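Tailspike protein (Acinetobacter phage vB_ApiP_P1, PDB 6E1R) probably recognises and hydrolyses the surface polysaccharide of its Acinetobacter host, acting as a trimeric spike on the phage tail. Local coordinates at residues T145-I150 with K172-G177; S91-A96 with V113-R118; I439-T444 with F541-F546; K498-I503 with W521-S526. All coordinates share one frame; numbering follows the deposited sequence.

Contact 1: T145-I150 with K172-G177; sequences TATADI and KASTGG
Thr145 and Lys172 lie side by side on one face of a parallel ladder, where their side chains cross obliquely and Thr145 OG1 comes 3.7 Å from Lys172 CB. The Thr145 methyl takes the other direction: CG2 is anti to the backbone N and reaches over the peptide between Ala173 and Ser174, 3.5 Å from Ser174 N. Lys172 runs extended beyond CG, and its amine leads away from Thr145. The backbone frames these contacts with two bonds. Ala146 N donates to Lys172 O at 3.1 Å, and Ser174 N donates to Ala146 O at 2.9 Å, almost straight at 175°. Ala146 and Ala173 turn their methyls to the opposite face of the ladder. Where the strands give way to turns, polar groups take over: Ser174 OG packs beside Thr147, and one water links that hydroxyl, at 2.7 Å, with Thr147 O. Farther out, Asp149, the centre of an inverse gamma turn, accepts from Ala179 N, while Ser203 OG bonds Ala173 N. The pairing illustrates how successive coils of a parallel beta-helix, the fold expected of a tailspike body, stack in register. Strand 142-146 is flanked by strand 117-119 and by strand 169-173, which pairs in turn with strand 199-200, and strand 178-184 packs against the alanine face.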
loop_
_atom_site.group_PDB
_atom_site.type_symbol
_atom_site.label_atom_id
_atom_site.label_comp_id
_atom_site.label_asym_id
_atom_site.label_seq_id
_atom_site.Cartn_x
_atom_site.Cartn_y
_atom_site.Cartn_z
ATOM N N THR A 145 -4.751 -35.074 4.243
ATOM C CA THR A 145 -3.889 -35.444 5.357
ATOM C C THR A 145 -2.776 -36.365 4.875
ATOM O O THR A 145 -3.014 -37.284 4.086
ATOM C CB THR A 145 -4.693 -36.130 6.467
ATOM O OG1 THR A 145 -5.797 -35.298 6.842
ATOM C CG2 THR A 145 -3.820 -36.377 7.689
ATOM N N ALA A 146 -1.561 -36.115 5.359
ATOM C CA ALA A 146 -0.399 -36.936 5.039
ATOM C C ALA A 146 -0.191 -37.939 6.169
ATOM O O ALA A 146 0.119 -37.554 7.301
ATOM C CB ALA A 146 0.842 -36.070 4.836
ATOM N N THR A 147 -0.361 -39.221 5.858
ATOM C CA THR A 147 -0.220 -40.293 6.832
ATOM C C THR A 147 1.215 -40.789 6.966
ATOM O O THR A 147 1.449 -41.797 7.641
ATOM C CB THR A 147 -1.143 -41.461 6.469
ATOM O OG1 THR A 147 -0.874 -41.888 5.129
ATOM C CG2 THR A 147 -2.601 -41.038 6.581
ATOM N N ALA A 148 2.174 -40.109 6.343
ATOM C CA ALA A 148 3.584 -40.441 6.472
ATOM C C ALA A 148 4.392 -39.152 6.499
ATOM O O ALA A 148 3.866 -38.058 6.279
ATOM C CB ALA A 148 4.058 -41.354 5.334
ATOM N N ASP A 149 5.690 -39.285 6.778
ATOM C CA ASP A 149 6.596 -38.139 6.794
ATOM C C ASP A 149 7.040 -37.809 5.366
ATOM O O ASP A 149 8.211 -37.903 4.999
ATOM C CB ASP A 149 7.787 -38.421 7.700
ATOM C CG ASP A 149 8.599 -37.178 8.002
ATOM O OD1 ASP A 149 8.152 -36.070 7.636
ATOM O OD2 ASP A 149 9.686 -37.310 8.603
ATOM N N ILE A 150 6.062 -37.411 4.557
ATOM C CA ILE A 150 6.294 -37.144 3.136
ATOM C C ILE A 150 5.542 -35.892 2.731
ATOM O O ILE A 150 4.493 -35.555 3.295
ATOM C CB ILE A 150 5.845 -38.327 2.249
ATOM C CG1 ILE A 150 4.430 -38.779 2.624
ATOM C CG2 ILE A 150 6.826 -39.483 2.357
ATOM C CD1 ILE A 150 3.340 -38.228 1.726
ATOM N N LYS A 172 -3.098 -31.343 6.414
ATOM C CA LYS A 172 -2.870 -31.853 7.759
ATOM C C LYS A 172 -1.820 -32.956 7.711
ATOM O O LYS A 172 -1.348 -33.356 6.642
ATOM C CB LYS A 172 -4.167 -32.379 8.389
ATOM C CG LYS A 172 -5.296 -31.369 8.465
ATOM C CD LYS A 172 -6.520 -31.984 9.125
ATOM C CE LYS A 172 -7.642 -30.972 9.273
ATOM N NZ LYS A 172 -8.856 -31.567 9.900
ATOM N N ALA A 173 -1.461 -33.449 8.893
ATOM C CA ALA A 173 -0.543 -34.568 9.040
ATOM C C ALA A 173 -1.092 -35.507 10.103
ATOM O O ALA A 173 -1.548 -35.058 11.159
ATOM C CB ALA A 173 0.866 -34.100 9.420
ATOM N N SER A 174 -1.053 -36.810 9.816
ATOM C CA SER A 174 -1.564 -37.785 10.775
ATOM C C SER A 174 -0.709 -37.817 12.035
ATOM O O SER A 174 -1.229 -38.005 13.141
ATOM C CB SER A 174 -1.633 -39.171 10.136
ATOM O OG SER A 174 -0.337 -39.719 9.977
ATOM N N THR A 175 0.600 -37.643 11.887
ATOM C CA THR A 175 1.521 -37.562 13.012
ATOM C C THR A 175 2.037 -36.136 13.131
ATOM O O THR A 175 2.528 -35.565 12.151
ATOM C CB THR A 175 2.687 -38.538 12.844
ATOM O OG1 THR A 175 2.177 -39.865 12.653
ATOM C CG2 THR A 175 3.580 -38.516 14.075
ATOM N N GLY A 176 1.921 -35.565 14.327
ATOM C CA GLY A 176 2.339 -34.189 14.527
ATOM C C GLY A 176 3.842 -34.029 14.378
ATOM O O GLY A 176 4.632 -34.830 14.881
ATOM N N GLY A 177 4.238 -32.970 13.675
ATOM C CA GLY A 177 5.642 -32.704 13.438
ATOM C C GLY A 177 6.247 -33.456 12.281
ATOM O O GLY A 177 7.470 -33.612 12.229
HETATM O O HOH W 1 0.256 -42.318 10.583
#

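Contact 2: S91-A96 with V113-R118; sequences SDHSAA and VDFDLR
The His93 imidazole and the Phe115 ring reach toward each other tip to tip as an offset edge-to-face pair, with planes 75° apart and centroids separated by 5.1 Å. His93 NE2 meets the Phe115 edge in the plane of the phenyl ring, 3.4 Å from Phe115 CE2. Leu117 CD2 fills the corner between the rings: it lies over the same side of the imidazole that Phe115 approaches, 4.1 Å from the centroid of the His93 ring, and also over one Phe115 face, toward the rim. At the far edge of the imidazole the backbone of Arg118 arrives, and Arg118 N donates to His93 ND1 at 2.9 Å and 169°. In return His93 N donates to Arg118 O at 2.7 Å. His93 is the N-cap residue of helix 94-106, and just before it Asp92 OD1 accepts from Ser94 N in an Asx turn. A water joins Ser91 O to Arg118 NE. The helix start is thus tied to strand 117-119 at the N-terminal end of the parallel coils. Acceptance at ND1, together with a weak bond from NE2 to Asp87 O, is consistent with a neutral histidine carrying its proton on NE2.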
loop_
_atom_site.group_PDB
_atom_site.type_symbol
_atom_site.label_atom_id
_atom_site.label_comp_id
_atom_site.label_asym_id
_atom_site.label_seq_id
_atom_site.Cartn_x
_atom_site.Cartn_y
_atom_site.Cartn_z
ATOM N N SER A 91 -8.041 -46.558 3.564
ATOM C CA SER A 91 -7.150 -45.777 4.411
ATOM C C SER A 91 -6.190 -44.899 3.619
ATOM O O SER A 91 -5.579 -43.999 4.206
ATOM C CB SER A 91 -6.349 -46.707 5.326
ATOM O OG SER A 91 -7.205 -47.447 6.178
ATOM N N ASP A 92 -6.043 -45.129 2.316
ATOM C CA ASP A 92 -5.107 -44.362 1.509
ATOM C C ASP A 92 -5.747 -43.975 0.185
ATOM O O ASP A 92 -6.548 -44.725 -0.382
ATOM C CB ASP A 92 -3.811 -45.138 1.253
ATOM C CG ASP A 92 -2.815 -44.340 0.444
ATOM O OD1 ASP A 92 -2.628 -44.651 -0.752
ATOM O OD2 ASP A 92 -2.251 -43.373 0.995
ATOM N N HIS A 93 -5.377 -42.787 -0.302
ATOM C CA HIS A 93 -5.855 -42.276 -1.581
ATOM C C HIS A 93 -4.712 -41.743 -2.438
ATOM O O HIS A 93 -4.940 -40.896 -3.308
ATOM C CB HIS A 93 -6.905 -41.182 -1.363
ATOM C CG HIS A 93 -7.935 -41.532 -0.333
ATOM N ND1 HIS A 93 -7.800 -41.197 0.996
ATOM C CD2 HIS A 93 -9.111 -42.194 -0.437
ATOM C CE1 HIS A 93 -8.851 -41.632 1.668
ATOM N NE2 HIS A 93 -9.661 -42.241 0.822
ATOM N N SER A 94 -3.486 -42.222 -2.210
ATOM C CA SER A 94 -2.321 -41.671 -2.898
ATOM C C SER A 94 -2.375 -41.952 -4.395
ATOM O O SER A 94 -2.313 -41.029 -5.215
ATOM C CB SER A 94 -1.037 -42.240 -2.290
ATOM O OG SER A 94 -1.019 -42.076 -0.883
ATOM N N ALA A 95 -2.480 -43.230 -4.769
ATOM C CA ALA A 95 -2.519 -43.587 -6.183
ATOM C C ALA A 95 -3.728 -42.982 -6.881
ATOM O O ALA A 95 -3.658 -42.649 -8.070
ATOM C CB ALA A 95 -2.515 -45.107 -6.343
ATOM N N ALA A 96 -4.841 -42.825 -6.161
ATOM C CA ALA A 96 -6.014 -42.185 -6.743
ATOM C C ALA A 96 -5.754 -40.709 -7.012
ATOM O O ALA A 96 -6.155 -40.182 -8.058
ATOM C CB ALA A 96 -7.220 -42.359 -5.823
ATOM N N VAL A 113 -11.852 -31.922 -5.135
ATOM C CA VAL A 113 -11.737 -32.896 -4.057
ATOM C C VAL A 113 -13.052 -32.860 -3.288
ATOM O O VAL A 113 -13.368 -31.869 -2.623
ATOM C CB VAL A 113 -10.542 -32.595 -3.143
ATOM C CG1 VAL A 113 -10.303 -33.751 -2.185
ATOM C CG2 VAL A 113 -9.300 -32.317 -3.972
ATOM N N ASP A 114 -13.820 -33.944 -3.378
ATOM C CA ASP A 114 -15.166 -33.987 -2.825
ATOM C C ASP A 114 -15.244 -34.661 -1.461
ATOM O O ASP A 114 -16.300 -34.603 -0.822
ATOM C CB ASP A 114 -16.115 -34.679 -3.814
ATOM C CG ASP A 114 -15.532 -35.951 -4.389
ATOM O OD1 ASP A 114 -14.291 -36.097 -4.373
ATOM O OD2 ASP A 114 -16.314 -36.796 -4.874
ATOM N N PHE A 115 -14.169 -35.300 -1.004
ATOM C CA PHE A 115 -14.100 -35.787 0.366
ATOM C C PHE A 115 -12.649 -35.743 0.821
ATOM O O PHE A 115 -11.724 -35.704 0.005
ATOM C CB PHE A 115 -14.686 -37.201 0.506
ATOM C CG PHE A 115 -13.812 -38.287 -0.056
ATOM C CD1 PHE A 115 -13.848 -38.597 -1.405
ATOM C CD2 PHE A 115 -12.971 -39.015 0.770
ATOM C CE1 PHE A 115 -13.052 -39.602 -1.922
ATOM C CE2 PHE A 115 -12.171 -40.019 0.260
ATOM C CZ PHE A 115 -12.213 -40.315 -1.088
ATOM N N ASP A 116 -12.457 -35.749 2.138
ATOM C CA ASP A 116 -11.121 -35.584 2.697
ATOM C C ASP A 116 -10.250 -36.783 2.349
ATOM O O ASP A 116 -10.637 -37.935 2.574
ATOM C CB ASP A 116 -11.193 -35.395 4.212
ATOM C CG ASP A 116 -11.928 -34.126 4.608
ATOM O OD1 ASP A 116 -11.985 -33.188 3.783
ATOM O OD2 ASP A 116 -12.446 -34.065 5.743
ATOM N N LEU A 117 -9.068 -36.509 1.810
ATOM C CA LEU A 117 -8.151 -37.547 1.370
ATOM C C LEU A 117 -7.060 -37.781 2.407
ATOM O O LEU A 117 -6.691 -36.884 3.169
ATOM C CB LEU A 117 -7.519 -37.173 0.028
ATOM C CG LEU A 117 -8.493 -36.937 -1.128
ATOM C CD1 LEU A 117 -7.741 -36.659 -2.418
ATOM C CD2 LEU A 117 -9.425 -38.123 -1.292
ATOM N N ARG A 118 -6.544 -39.009 2.422
ATOM C CA ARG A 118 -5.421 -39.393 3.266
ATOM C C ARG A 118 -4.410 -40.117 2.392
ATOM O O ARG A 118 -4.752 -41.103 1.732
ATOM C CB ARG A 118 -5.885 -40.289 4.419
ATOM C CG ARG A 118 -6.939 -39.646 5.309
ATOM C CD ARG A 118 -7.332 -40.554 6.461
ATOM N NE ARG A 118 -6.289 -40.643 7.477
ATOM C CZ ARG A 118 -6.132 -39.765 8.462
ATOM N NH1 ARG A 118 -6.949 -38.725 8.564
ATOM N NH2 ARG A 118 -5.155 -39.924 9.344
HETATM O O HOH W 2 -5.720 -43.357 7.132
#

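Contact 3: I439-T444 with F541-F546; sequences INRDFT and FAMEVF
Arg441 and Phe541 form an antiparallel hydrogen-bonded pair, with Arg441 N donating to Phe541 O at 2.9 Å and Phe541 N to Arg441 O at 2.8 Å, while the N-to-C directions of the short segments lie 123° apart, the chain bending locally at Asn440. Strand 435-443 carries one extra residue here: Asn440, at a phi of 58°, interrupts the ladder as in a beta bulge, and pairing resumes at Thr438 with Met543. A water that accepts from Asn440 N and donates to Phe541 O bridges the interruption. Beyond it, Ile439 CG2 touches Ala542 CB at 4.1 Å. On the face carrying Arg441 and Phe541, the arginine chain contributes its aliphatic base. The side chains of Arg441 and selenomethionine Met543 cross at about a right angle, Arg441 CG lying 4.0 Å from Met543 SE. Bends farther along bring Arg441 NE back to Ile439 O at 3.1 Å, while NH1 bonds Gly450 O. Phe443 extends the apolar layer. Its CD1 meets Phe541 CD1 at 3.7 Å, the rings being oblique to each other, and its CZ meets Met543 CE tip to tip at 3.9 Å. Phe519 adds a further ring against both phenylalanines, and strands 448-455 and 528-533 cover the layer from the other sheet of this C-terminal beta-sandwich. Glu544 makes a weak hydrogen bond to, and Phe546 packs on, Asn550 of a second subunit. The contact therefore divides its work: two backbone bonds set the pairing, an aromatic and selenoether cluster packs the interior, and the guanidinium donates from NE and NH1 to backbone carbonyls, whose dipoles its positive charge probably meets.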
loop_
_atom_site.group_PDB
_atom_site.type_symbol
_atom_site.label_atom_id
_atom_site.label_comp_id
_atom_site.label_asym_id
_atom_site.label_seq_id
_atom_site.Cartn_x
_atom_site.Cartn_y
_atom_site.Cartn_z
ATOM N N ILE A 439 40.590 17.930 17.038
ATOM C CA ILE A 439 41.104 17.602 18.362
ATOM C C ILE A 439 42.599 17.336 18.280
ATOM O O ILE A 439 43.185 17.358 17.191
ATOM C CB ILE A 439 40.360 16.396 18.965
ATOM C CG1 ILE A 439 40.623 15.136 18.138
ATOM C CG2 ILE A 439 38.869 16.680 19.052
ATOM C CD1 ILE A 439 40.115 13.864 18.784
ATOM N N ASN A 440 43.218 17.088 19.436
ATOM C CA ASN A 440 44.639 16.744 19.520
ATOM C C ASN A 440 45.518 17.831 18.906
ATOM O O ASN A 440 46.515 17.546 18.240
ATOM C CB ASN A 440 44.917 15.384 18.877
ATOM C CG ASN A 440 44.099 14.270 19.500
ATOM O OD1 ASN A 440 43.644 14.384 20.639
ATOM N ND2 ASN A 440 43.906 13.189 18.754
ATOM N N ARG A 441 45.142 19.088 19.126
ATOM C CA ARG A 441 45.964 20.223 18.716
ATOM C C ARG A 441 47.011 20.458 19.795
ATOM O O ARG A 441 46.751 21.122 20.801
ATOM C CB ARG A 441 45.104 21.459 18.479
ATOM C CG ARG A 441 43.973 21.265 17.471
ATOM C CD ARG A 441 44.499 20.995 16.063
ATOM N NE ARG A 441 44.891 19.600 15.863
ATOM C CZ ARG A 441 45.483 19.137 14.768
ATOM N NH1 ARG A 441 45.756 19.955 13.760
ATOM N NH2 ARG A 441 45.805 17.855 14.681
ATOM N N ASP A 442 48.200 19.897 19.590
ATOM C CA ASP A 442 49.263 19.926 20.587
ATOM C C ASP A 442 50.187 21.107 20.312
ATOM O O ASP A 442 50.725 21.239 19.208
ATOM C CB ASP A 442 50.039 18.611 20.574
ATOM C CG ASP A 442 49.134 17.403 20.714
ATOM O OD1 ASP A 442 48.124 17.501 21.442
ATOM O OD2 ASP A 442 49.427 16.358 20.095
ATOM N N PHE A 443 50.369 21.959 21.317
ATOM C CA PHE A 443 51.143 23.181 21.184
ATOM C C PHE A 443 52.331 23.175 22.134
ATOM O O PHE A 443 52.277 22.598 23.225
ATOM C CB PHE A 443 50.290 24.422 21.480
ATOM C CG PHE A 443 49.235 24.698 20.452
ATOM C CD1 PHE A 443 47.994 24.088 20.536
ATOM C CD2 PHE A 443 49.476 25.577 19.410
ATOM C CE1 PHE A 443 47.017 24.342 19.594
ATOM C CE2 PHE A 443 48.503 25.836 18.466
ATOM C CZ PHE A 443 47.271 25.218 18.558
ATOM N N THR A 444 53.405 23.824 21.702
ATOM C CA THR A 444 54.454 24.305 22.585
ATOM C C THR A 444 54.388 25.827 22.618
ATOM O O THR A 444 53.606 26.450 21.895
ATOM C CB THR A 444 55.838 23.824 22.129
ATOM O OG1 THR A 444 56.129 24.347 20.827
ATOM C CG2 THR A 444 55.884 22.304 22.081
ATOM N N PHE A 541 44.899 20.918 22.898
ATOM C CA PHE A 541 43.681 21.709 22.825
ATOM C C PHE A 541 42.789 21.164 21.717
ATOM O O PHE A 541 43.198 20.319 20.915
ATOM C CB PHE A 541 43.995 23.193 22.585
ATOM C CG PHE A 541 44.782 23.833 23.695
ATOM C CD1 PHE A 541 46.163 23.720 23.740
ATOM C CD2 PHE A 541 44.141 24.553 24.691
ATOM C CE1 PHE A 541 46.888 24.306 24.761
ATOM C CE2 PHE A 541 44.860 25.143 25.713
ATOM C CZ PHE A 541 46.236 25.019 25.748
ATOM N N ALA A 542 41.551 21.653 21.682
ATOM C CA ALA A 542 40.581 21.236 20.679
ATOM C C ALA A 542 39.737 22.431 20.268
ATOM O O ALA A 542 39.220 23.153 21.127
ATOM C CB ALA A 542 39.686 20.109 21.207
HETATM N N MSE A 543 39.596 22.633 18.962
HETATM C CA MSE A 543 38.812 23.745 18.439
HETATM C C MSE A 543 37.483 23.285 17.852
HETATM O O MSE A 543 37.353 22.152 17.384
HETATM C CB MSE A 543 39.600 24.508 17.370
HETATM C CG MSE A 543 40.641 25.481 17.905
HETATM SE SE MSE A 543 42.149 24.614 18.783
HETATM C CE MSE A 543 43.426 26.080 18.693
ATOM N N GLU A 544 36.498 24.178 17.883
ATOM C CA GLU A 544 35.213 23.969 17.228
ATOM C C GLU A 544 34.899 25.212 16.413
ATOM O O GLU A 544 34.778 26.307 16.973
ATOM C CB GLU A 544 34.102 23.690 18.244
ATOM C CG GLU A 544 34.218 22.340 18.925
ATOM C CD GLU A 544 33.169 22.123 19.998
ATOM O OE1 GLU A 544 33.126 22.917 20.962
ATOM O OE2 GLU A 544 32.386 21.157 19.876
ATOM N N VAL A 545 34.773 25.047 15.100
ATOM C CA VAL A 545 34.609 26.164 14.179
ATOM C C VAL A 545 33.181 26.165 13.652
ATOM O O VAL A 545 32.642 25.115 13.281
ATOM C CB VAL A 545 35.626 26.092 13.023
ATOM C CG1 VAL A 545 35.510 27.317 12.128
ATOM C CG2 VAL A 545 37.040 25.959 13.569
ATOM N N PHE A 546 32.573 27.349 13.615
ATOM C CA PHE A 546 31.230 27.555 13.078
ATOM C C PHE A 546 31.335 28.626 12.001
ATOM O O PHE A 546 31.638 29.784 12.304
ATOM C CB PHE A 546 30.248 27.978 14.173
ATOM C CG PHE A 546 30.191 27.040 15.348
ATOM C CD1 PHE A 546 31.138 27.112 16.358
ATOM C CD2 PHE A 546 29.182 26.095 15.449
ATOM C CE1 PHE A 546 31.085 26.253 17.442
ATOM C CE2 PHE A 546 29.123 25.233 16.532
ATOM C CZ PHE A 546 30.076 25.313 17.528
HETATM O O HOH W 3 42.220 17.406 21.916
#

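Contact 4: K498-I503 with W521-S526; sequences KYISQI and WSINSS
Ile500 and Trp521 carry the apolar part of this contact: Ile500 CD1 reaches 3.7 Å from Trp521 CB, brought there by a side chain whose CG1 is anti to the backbone N (chi1 -179°) and whose CD1 is extended beyond it. Ile523 adds CD1 on the flank of Ile500, 4.2 Å from Ile500 CB. It also crosses Lys498 at about a right angle, with the two CB atoms, Lys498 CB and Ile523 CB, 3.8 Å apart. Here lysine acts as a hydrocarbon, its CB and CG lying against the isoleucine branch. The backbones follow nearly antiparallel courses, 166° apart, yet no hydrogen bond spans them, and their axes approach no closer than 6.9 Å. Strand 497-507 is an outermost strand of the five-stranded sheet and strand 519-523 of the four-stranded one; the two edge strands come together at the border of the sandwich, too far apart for backbone pairing, and side chains alone join them. Polar groups meet apolar ones at both ends. Lys498 CG passes 3.6 Å from Asn524 O, and beyond it the amine turns to Asn527 OD1 and Gly495 O. At the opposite end Gln502 OE1 lies in the plane of the indole at its edge, 3.9 Å from Trp521 CD1, the amide turned 65° from the ring. Tyr487 makes an edge-to-face pair with Trp521, which Leu529 and Val451 also touch. On the side of strand 497-507 turned from 521-526, facing the other subunits, Tyr499 packs on Leu508 of the third subunit, and Ile503 meets Ile503 of both other subunits.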
loop_
_atom_site.group_PDB
_atom_site.type_symbol
_atom_site.label_atom_id
_atom_site.label_comp_id
_atom_site.label_asym_id
_atom_site.label_seq_id
_atom_site.Cartn_x
_atom_site.Cartn_y
_atom_site.Cartn_z
ATOM N N LYS A 498 45.863 36.168 1.607
ATOM C CA LYS A 498 44.925 35.722 2.629
ATOM C C LYS A 498 44.595 36.890 3.549
ATOM O O LYS A 498 45.498 37.598 4.007
ATOM C CB LYS A 498 45.505 34.559 3.436
ATOM C CG LYS A 498 46.141 33.462 2.595
ATOM C CD LYS A 498 45.208 32.967 1.503
ATOM C CE LYS A 498 45.900 31.947 0.612
ATOM N NZ LYS A 498 45.055 31.549 -0.546
ATOM N N TYR A 499 43.307 37.082 3.823
ATOM C CA TYR A 499 42.833 38.187 4.648
ATOM C C TYR A 499 42.035 37.626 5.816
ATOM O O TYR A 499 41.012 36.966 5.612
ATOM C CB TYR A 499 41.976 39.156 3.831
ATOM C CG TYR A 499 42.701 39.753 2.650
ATOM C CD1 TYR A 499 42.728 39.102 1.425
ATOM C CD2 TYR A 499 43.360 40.969 2.759
ATOM C CE1 TYR A 499 43.393 39.644 0.344
ATOM C CE2 TYR A 499 44.027 41.520 1.685
ATOM C CZ TYR A 499 44.042 40.854 0.480
ATOM O OH TYR A 499 44.706 41.399 -0.595
ATOM N N ILE A 500 42.502 37.893 7.033
ATOM C CA ILE A 500 41.811 37.478 8.248
ATOM C C ILE A 500 41.817 38.643 9.229
ATOM O O ILE A 500 42.825 39.344 9.375
ATOM C CB ILE A 500 42.451 36.212 8.864
ATOM C CG1 ILE A 500 41.692 35.782 10.122
ATOM C CG2 ILE A 500 43.929 36.429 9.154
ATOM C CD1 ILE A 500 42.140 34.449 10.679
ATOM N N SER A 501 40.680 38.863 9.886
ATOM C CA SER A 501 40.516 39.971 10.819
ATOM C C SER A 501 39.747 39.473 12.031
ATOM O O SER A 501 38.608 39.015 11.896
ATOM C CB SER A 501 39.782 41.144 10.162
ATOM O OG SER A 501 39.568 42.200 11.084
ATOM N N GLN A 502 40.359 39.570 13.210
ATOM C CA GLN A 502 39.714 39.127 14.441
ATOM C C GLN A 502 38.722 40.192 14.890
ATOM O O GLN A 502 39.117 41.248 15.393
ATOM C CB GLN A 502 40.745 38.843 15.528
ATOM C CG GLN A 502 40.127 38.344 16.828
ATOM C CD GLN A 502 41.151 37.771 17.790
ATOM O OE1 GLN A 502 41.985 36.946 17.411
ATOM N NE2 GLN A 502 41.089 38.202 19.044
ATOM N N ILE A 503 37.431 39.913 14.702
ATOM C CA ILE A 503 36.396 40.868 15.083
ATOM C C ILE A 503 36.349 41.033 16.598
ATOM O O ILE A 503 36.128 42.138 17.109
ATOM C CB ILE A 503 35.036 40.424 14.516
ATOM C CG1 ILE A 503 34.954 40.704 13.016
ATOM C CG2 ILE A 503 33.901 41.101 15.242
ATOM C CD1 ILE A 503 33.541 40.623 12.476
ATOM N N TRP A 521 45.297 33.941 15.189
ATOM C CA TRP A 521 44.812 33.224 14.020
ATOM C C TRP A 521 45.370 33.810 12.730
ATOM O O TRP A 521 45.475 35.032 12.580
ATOM C CB TRP A 521 43.284 33.236 13.990
ATOM C CG TRP A 521 42.708 32.611 15.212
ATOM C CD1 TRP A 521 42.337 33.244 16.363
ATOM C CD2 TRP A 521 42.468 31.216 15.424
ATOM N NE1 TRP A 521 41.867 32.329 17.274
ATOM C CE2 TRP A 521 41.937 31.077 16.720
ATOM C CE3 TRP A 521 42.644 30.073 14.639
ATOM C CZ2 TRP A 521 41.580 29.839 17.250
ATOM C CZ3 TRP A 521 42.289 28.846 15.166
ATOM C CH2 TRP A 521 41.766 28.738 16.459
ATOM N N SER A 522 45.726 32.921 11.806
ATOM C CA SER A 522 46.265 33.302 10.509
ATOM C C SER A 522 45.816 32.276 9.479
ATOM O O SER A 522 45.187 31.266 9.806
ATOM C CB SER A 522 47.793 33.400 10.542
ATOM O OG SER A 522 48.372 32.146 10.863
ATOM N N ILE A 523 46.143 32.552 8.217
ATOM C CA ILE A 523 45.871 31.649 7.105
ATOM C C ILE A 523 47.147 31.534 6.285
ATOM O O ILE A 523 47.687 32.550 5.828
ATOM C CB ILE A 523 44.701 32.131 6.229
ATOM C CG1 ILE A 523 43.442 32.338 7.072
ATOM C CG2 ILE A 523 44.432 31.138 5.109
ATOM C CD1 ILE A 523 42.271 32.900 6.296
ATOM N N ASN A 524 47.632 30.309 6.099
ATOM C CA ASN A 524 48.878 30.085 5.385
ATOM C C ASN A 524 48.607 29.986 3.884
ATOM O O ASN A 524 47.489 30.216 3.413
ATOM C CB ASN A 524 49.593 28.845 5.925
ATOM C CG ASN A 524 48.766 27.573 5.791
ATOM O OD1 ASN A 524 47.764 27.529 5.077
ATOM N ND2 ASN A 524 49.196 26.523 6.480
ATOM N N SER A 525 49.638 29.633 3.113
ATOM C CA SER A 525 49.496 29.548 1.665
ATOM C C SER A 525 48.603 28.393 1.233
ATOM O O SER A 525 48.096 28.408 0.107
ATOM C CB SER A 525 50.872 29.416 1.010
ATOM O OG SER A 525 51.585 28.310 1.534
ATOM N N SER A 526 48.404 27.394 2.094
ATOM C CA SER A 526 47.535 26.263 1.794
ATOM C C SER A 526 46.093 26.490 2.238
ATOM O O SER A 526 45.327 25.524 2.330
ATOM C CB SER A 526 48.090 24.989 2.436
ATOM O OG SER A 526 49.364 24.667 1.905
#

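Overall arrangement
Contacts 1 and 2 share the parallel coils near the N-terminal end, their centres about 14 Å apart; strands 117-119 and 142-146 are neighbours, bonded from Thr145 N to Leu117 O. Contacts 3 and 4 lie in the C-terminal sandwich, centres about 17 Å apart, joined where Met543 packs on Trp521; the centres of contacts 1 and 3 are about 72 Å apart. Contacts 1 to 3 are partly buried, contact 4 a surface contact. Chemistry follows place: contact 1 is backbone pairing between coils, contact 2 ring and imidazole bonding at a helix start, contact 3 pairing plus aromatic packing, contact 4 side-chain packing between sheets. The sandwich contacts alone touch other subunits.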